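Local atomic coordinates of Ctr9 protein (Myceliophthora thermophila, PDB entry 6AF0), a protein that probably binds the RNA polymerase II complex and contains tetratricopeptide repeats. Residues Phe143-Ala154 and Gln173-Ala184. Residues are numbered along the deposited sequence; the frame is centred on the assembly and turned at random.
Sequences FLARGVLILLKA and QLRNALKSFEEA
The ring of Phe181 lies against the backbone of the facing helix at Gly147, whose CA sits over one ring face, 3.7 Å from the centroid and displaced toward the rim in a CH-pi contact. Leu144 and Leu151 bracket the ring at its edge: CD2 of Leu144 comes within 3.6 Å of Phe181 CE1, and Leu151 CD1 lies 3.7 Å from Phe181 CE2. With Gly147 and Val148 they form the hole into which Phe181 fits as a knob. At one end of the interface Glu183 bends its chain over Phe143, putting CG 3.3 Å above the ring centre and 4° off the ring normal. CG of Glu183 stands anti to its own backbone N (chi1 163°), and the turn at chi2 leaves OE1 near CZ of Phe143, while OE2 forms a salt bridge with Arg186. With an alanine at Phe143, the methylene of Glu183 would probably lose the surface it rests on, leaving its chain freer to turn. The axes of the two segments approach to 7.8 Å and run nearly antiparallel, at 159°, as in the helical hairpins of tetratricopeptide repeats; residues 173-184 fall in a region matched to that repeat family. The small residues Gly147 and Ala177 let the backbones close to 4.2 Å between Gly147 CA and Ala177 CA. Beside them, Ile150 projects among Gln173, Asn176, Ala177 and Ser180, while Ser180 enters a reciprocal hole and donates a hydrogen bond from OG to Asn176 O, one turn earlier in its own helix. Farther out, Trp93 of helix 82-101 packs on Leu144 and Val148, and Arg201 of helix 193-205 touches Leu151.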
loop_
_atom_site.group_PDB
_atom_site.type_symbol
_atom_site.label_atom_id
_atom_site.label_comp_id
_atom_site.label_asym_id
_atom_site.label_seq_id
_atom_site.Cartn_x
_atom_site.Cartn_y
_atom_site.Cartn_z
ATOM N N PHE A 143 3.208 40.020 42.463
ATOM C CA PHE A 143 2.586 38.716 42.295
ATOM C C PHE A 143 2.110 38.555 40.869
ATOM O O PHE A 143 2.298 37.503 40.272
ATOM C CB PHE A 143 1.390 38.536 43.215
ATOM C CG PHE A 143 1.727 38.504 44.676
ATOM C CD1 PHE A 143 2.815 37.774 45.158
ATOM C CD2 PHE A 143 0.919 39.169 45.584
ATOM C CE1 PHE A 143 3.105 37.749 46.515
ATOM C CE2 PHE A 143 1.204 39.148 46.933
ATOM C CZ PHE A 143 2.289 38.435 47.402
ATOM N N LEU A 144 1.471 39.591 40.343
ATOM C CA LEU A 144 1.141 39.633 38.930
ATOM C C LEU A 144 2.361 39.407 38.056
ATOM O O LEU A 144 2.362 38.477 37.228
ATOM C CB LEU A 144 0.487 40.962 38.540
ATOM C CG LEU A 144 -1.020 40.933 38.311
ATOM C CD1 LEU A 144 -1.483 42.234 37.683
ATOM C CD2 LEU A 144 -1.462 39.776 37.435
ATOM N N ALA A 145 3.373 40.262 38.251
ATOM C CA ALA A 145 4.639 40.230 37.502
ATOM C C ALA A 145 5.238 38.831 37.440
ATOM O O ALA A 145 5.714 38.413 36.396
ATOM C CB ALA A 145 5.645 41.196 38.118
ATOM N N ARG A 146 5.214 38.116 38.559
ATOM C CA ARG A 146 5.713 36.746 38.605
ATOM C C ARG A 146 4.939 35.844 37.689
ATOM O O ARG A 146 5.508 35.096 36.906
ATOM C CB ARG A 146 5.627 36.187 40.019
ATOM C CG ARG A 146 6.627 36.805 40.968
ATOM C CD ARG A 146 8.028 36.653 40.425
ATOM N NE ARG A 146 8.501 35.278 40.482
ATOM C CZ ARG A 146 9.542 34.875 41.205
ATOM N NH1 ARG A 146 10.239 35.748 41.941
ATOM N NH2 ARG A 146 9.892 33.593 41.187
ATOM N N GLY A 147 3.627 35.902 37.807
ATOM C CA GLY A 147 2.780 35.125 36.931
ATOM C C GLY A 147 3.169 35.377 35.490
ATOM O O GLY A 147 3.555 34.447 34.757
ATOM N N VAL A 148 3.104 36.646 35.103
ATOM C CA VAL A 148 3.262 37.002 33.707
ATOM C C VAL A 148 4.612 36.513 33.211
ATOM O O VAL A 148 4.711 35.888 32.157
ATOM C CB VAL A 148 3.115 38.503 33.495
ATOM C CG1 VAL A 148 3.404 38.865 32.058
ATOM C CG2 VAL A 148 1.713 38.927 33.852
ATOM N N LEU A 149 5.638 36.784 33.998
ATOM C CA LEU A 149 6.989 36.423 33.635
ATOM C C LEU A 149 7.034 34.946 33.383
ATOM O O LEU A 149 7.526 34.484 32.368
ATOM C CB LEU A 149 7.955 36.769 34.770
ATOM C CG LEU A 149 9.448 36.505 34.541
ATOM C CD1 LEU A 149 10.073 37.643 33.765
ATOM C CD2 LEU A 149 10.145 36.344 35.877
ATOM N N ILE A 150 6.503 34.194 34.316
ATOM C CA ILE A 150 6.600 32.764 34.225
ATOM C C ILE A 150 5.927 32.303 32.934
ATOM O O ILE A 150 6.477 31.472 32.206
ATOM C CB ILE A 150 6.025 32.080 35.483
ATOM C CG1 ILE A 150 6.862 32.464 36.722
ATOM C CG2 ILE A 150 6.023 30.560 35.322
ATOM C CD1 ILE A 150 6.317 31.940 38.028
ATOM N N LEU A 151 4.766 32.868 32.626
ATOM C CA LEU A 151 4.085 32.556 31.359
ATOM C C LEU A 151 4.962 32.833 30.139
ATOM O O LEU A 151 5.198 31.956 29.309
ATOM C CB LEU A 151 2.794 33.369 31.207
ATOM C CG LEU A 151 1.560 32.985 32.049
ATOM C CD1 LEU A 151 0.440 33.958 31.732
ATOM C CD2 LEU A 151 1.093 31.543 31.858
ATOM N N LEU A 152 5.444 34.057 30.034
ATOM C CA LEU A 152 6.330 34.430 28.947
ATOM C C LEU A 152 7.582 33.554 28.815
ATOM O O LEU A 152 8.071 33.328 27.715
ATOM C CB LEU A 152 6.760 35.874 29.116
ATOM C CG LEU A 152 5.667 36.935 29.102
ATOM C CD1 LEU A 152 6.284 38.268 29.422
ATOM C CD2 LEU A 152 5.016 37.028 27.751
ATOM N N LYS A 153 8.117 33.090 29.930
ATOM C CA LYS A 153 9.273 32.206 29.905
ATOM C C LYS A 153 8.806 30.806 29.523
ATOM O O LYS A 153 9.465 30.107 28.773
ATOM C CB LYS A 153 9.980 32.199 31.275
ATOM C CG LYS A 153 11.512 32.292 31.217
ATOM C CD LYS A 153 12.140 32.948 32.454
ATOM C CE LYS A 153 11.632 32.314 33.742
ATOM N NZ LYS A 153 12.299 32.839 34.964
ATOM N N ALA A 154 7.653 30.400 30.033
ATOM C CA ALA A 154 7.164 29.046 29.818
ATOM C C ALA A 154 6.855 28.774 28.368
ATOM O O ALA A 154 7.072 27.661 27.902
ATOM C CB ALA A 154 5.923 28.788 30.648
ATOM N N GLN A 173 6.225 24.990 35.605
ATOM C CA GLN A 173 6.321 26.430 35.465
ATOM C C GLN A 173 4.928 27.054 35.363
ATOM O O GLN A 173 4.655 28.105 35.952
ATOM C CB GLN A 173 7.135 26.776 34.225
ATOM C CG GLN A 173 8.327 27.672 34.509
ATOM C CD GLN A 173 9.167 27.984 33.277
ATOM O OE1 GLN A 173 9.147 27.274 32.264
ATOM N NE2 GLN A 173 9.923 29.056 33.369
ATOM N N LEU A 174 4.045 26.394 34.618
ATOM C CA LEU A 174 2.660 26.851 34.499
ATOM C C LEU A 174 1.987 26.843 35.865
ATOM O O LEU A 174 1.297 27.801 36.220
ATOM C CB LEU A 174 1.864 25.994 33.499
ATOM C CG LEU A 174 2.275 26.098 32.018
ATOM C CD1 LEU A 174 1.533 25.060 31.202
ATOM C CD2 LEU A 174 2.062 27.483 31.430
ATOM N N ARG A 175 2.211 25.773 36.629
ATOM C CA ARG A 175 1.681 25.674 37.994
ATOM C C ARG A 175 2.172 26.824 38.851
ATOM O O ARG A 175 1.396 27.400 39.605
ATOM C CB ARG A 175 2.049 24.347 38.635
ATOM C CG ARG A 175 1.253 23.194 38.074
ATOM C CD ARG A 175 1.839 21.865 38.499
ATOM N NE ARG A 175 0.960 20.751 38.140
ATOM C CZ ARG A 175 1.344 19.479 38.064
ATOM N NH1 ARG A 175 2.601 19.143 38.317
ATOM N NH2 ARG A 175 0.471 18.529 37.743
ATOM N N ASN A 176 3.452 27.173 38.721
ATOM C CA ASN A 176 4.010 28.276 39.502
ATOM C C ASN A 176 3.333 29.575 39.145
ATOM O O ASN A 176 2.962 30.338 40.020
ATOM C CB ASN A 176 5.516 28.411 39.293
ATOM C CG ASN A 176 6.305 27.289 39.941
ATOM O OD1 ASN A 176 5.881 26.707 40.944
ATOM N ND2 ASN A 176 7.475 26.989 39.376
ATOM N N ALA A 177 3.181 29.820 37.849
ATOM C CA ALA A 177 2.451 30.996 37.359
ATOM C C ALA A 177 1.042 31.050 37.933
ATOM O O ALA A 177 0.572 32.096 38.408
ATOM C CB ALA A 177 2.383 30.963 35.848
ATOM N N LEU A 178 0.380 29.901 37.897
ATOM C CA LEU A 178 -0.979 29.794 38.384
ATOM C C LEU A 178 -1.049 30.188 39.874
ATOM O O LEU A 178 -1.882 31.009 40.284
ATOM C CB LEU A 178 -1.525 28.378 38.120
ATOM C CG LEU A 178 -2.981 28.095 38.517
ATOM C CD1 LEU A 178 -3.914 29.100 37.876
ATOM C CD2 LEU A 178 -3.409 26.673 38.162
ATOM N N LYS A 179 -0.131 29.650 40.669
ATOM C CA LYS A 179 -0.086 29.931 42.115
ATOM C C LYS A 179 0.232 31.413 42.441
ATOM O O LYS A 179 -0.238 31.971 43.431
ATOM C CB LYS A 179 0.949 29.024 42.793
ATOM C CG LYS A 179 0.543 28.558 44.180
ATOM C CD LYS A 179 -0.271 27.281 44.088
ATOM C CE LYS A 179 -0.450 26.631 45.442
ATOM N NZ LYS A 179 -1.406 25.499 45.303
ATOM N N SER A 180 1.043 32.038 41.608
ATOM C CA SER A 180 1.353 33.440 41.760
ATOM C C SER A 180 0.158 34.272 41.390
ATOM O O SER A 180 -0.125 35.282 42.031
ATOM C CB SER A 180 2.524 33.820 40.861
ATOM O OG SER A 180 3.668 33.027 41.168
ATOM N N PHE A 181 -0.535 33.861 40.331
ATOM C CA PHE A 181 -1.746 34.563 39.920
ATOM C C PHE A 181 -2.832 34.389 40.974
ATOM O O PHE A 181 -3.564 35.338 41.277
ATOM C CB PHE A 181 -2.250 34.069 38.564
ATOM C CG PHE A 181 -1.500 34.626 37.384
ATOM C CD1 PHE A 181 -1.407 35.988 37.184
ATOM C CD2 PHE A 181 -0.928 33.777 36.445
ATOM C CE1 PHE A 181 -0.723 36.493 36.096
ATOM C CE2 PHE A 181 -0.242 34.266 35.352
ATOM C CZ PHE A 181 -0.144 35.630 35.177
ATOM N N GLU A 182 -2.924 33.177 41.528
ATOM C CA GLU A 182 -3.881 32.886 42.604
ATOM C C GLU A 182 -3.584 33.648 43.899
ATOM O O GLU A 182 -4.497 34.064 44.627
ATOM C CB GLU A 182 -3.998 31.381 42.856
ATOM C CG GLU A 182 -5.319 30.824 42.332
ATOM C CD GLU A 182 -5.323 29.315 42.188
ATOM O OE1 GLU A 182 -4.394 28.651 42.706
ATOM O OE2 GLU A 182 -6.259 28.801 41.536
ATOM N N GLU A 183 -2.303 33.848 44.170
ATOM C CA GLU A 183 -1.882 34.687 45.281
ATOM C C GLU A 183 -2.329 36.148 45.077
ATOM O O GLU A 183 -2.881 36.751 46.003
ATOM C CB GLU A 183 -0.366 34.573 45.486
ATOM C CG GLU A 183 0.275 35.675 46.316
ATOM C CD GLU A 183 -0.125 35.655 47.780
ATOM O OE1 GLU A 183 0.781 35.523 48.632
ATOM O OE2 GLU A 183 -1.334 35.781 48.096
ATOM N N ALA A 184 -2.107 36.695 43.874
ATOM C CA ALA A 184 -2.580 38.056 43.502
ATOM C C ALA A 184 -4.095 38.228 43.641
ATOM O O ALA A 184 -4.586 39.321 43.977
ATOM C CB ALA A 184 -2.181 38.384 42.076
#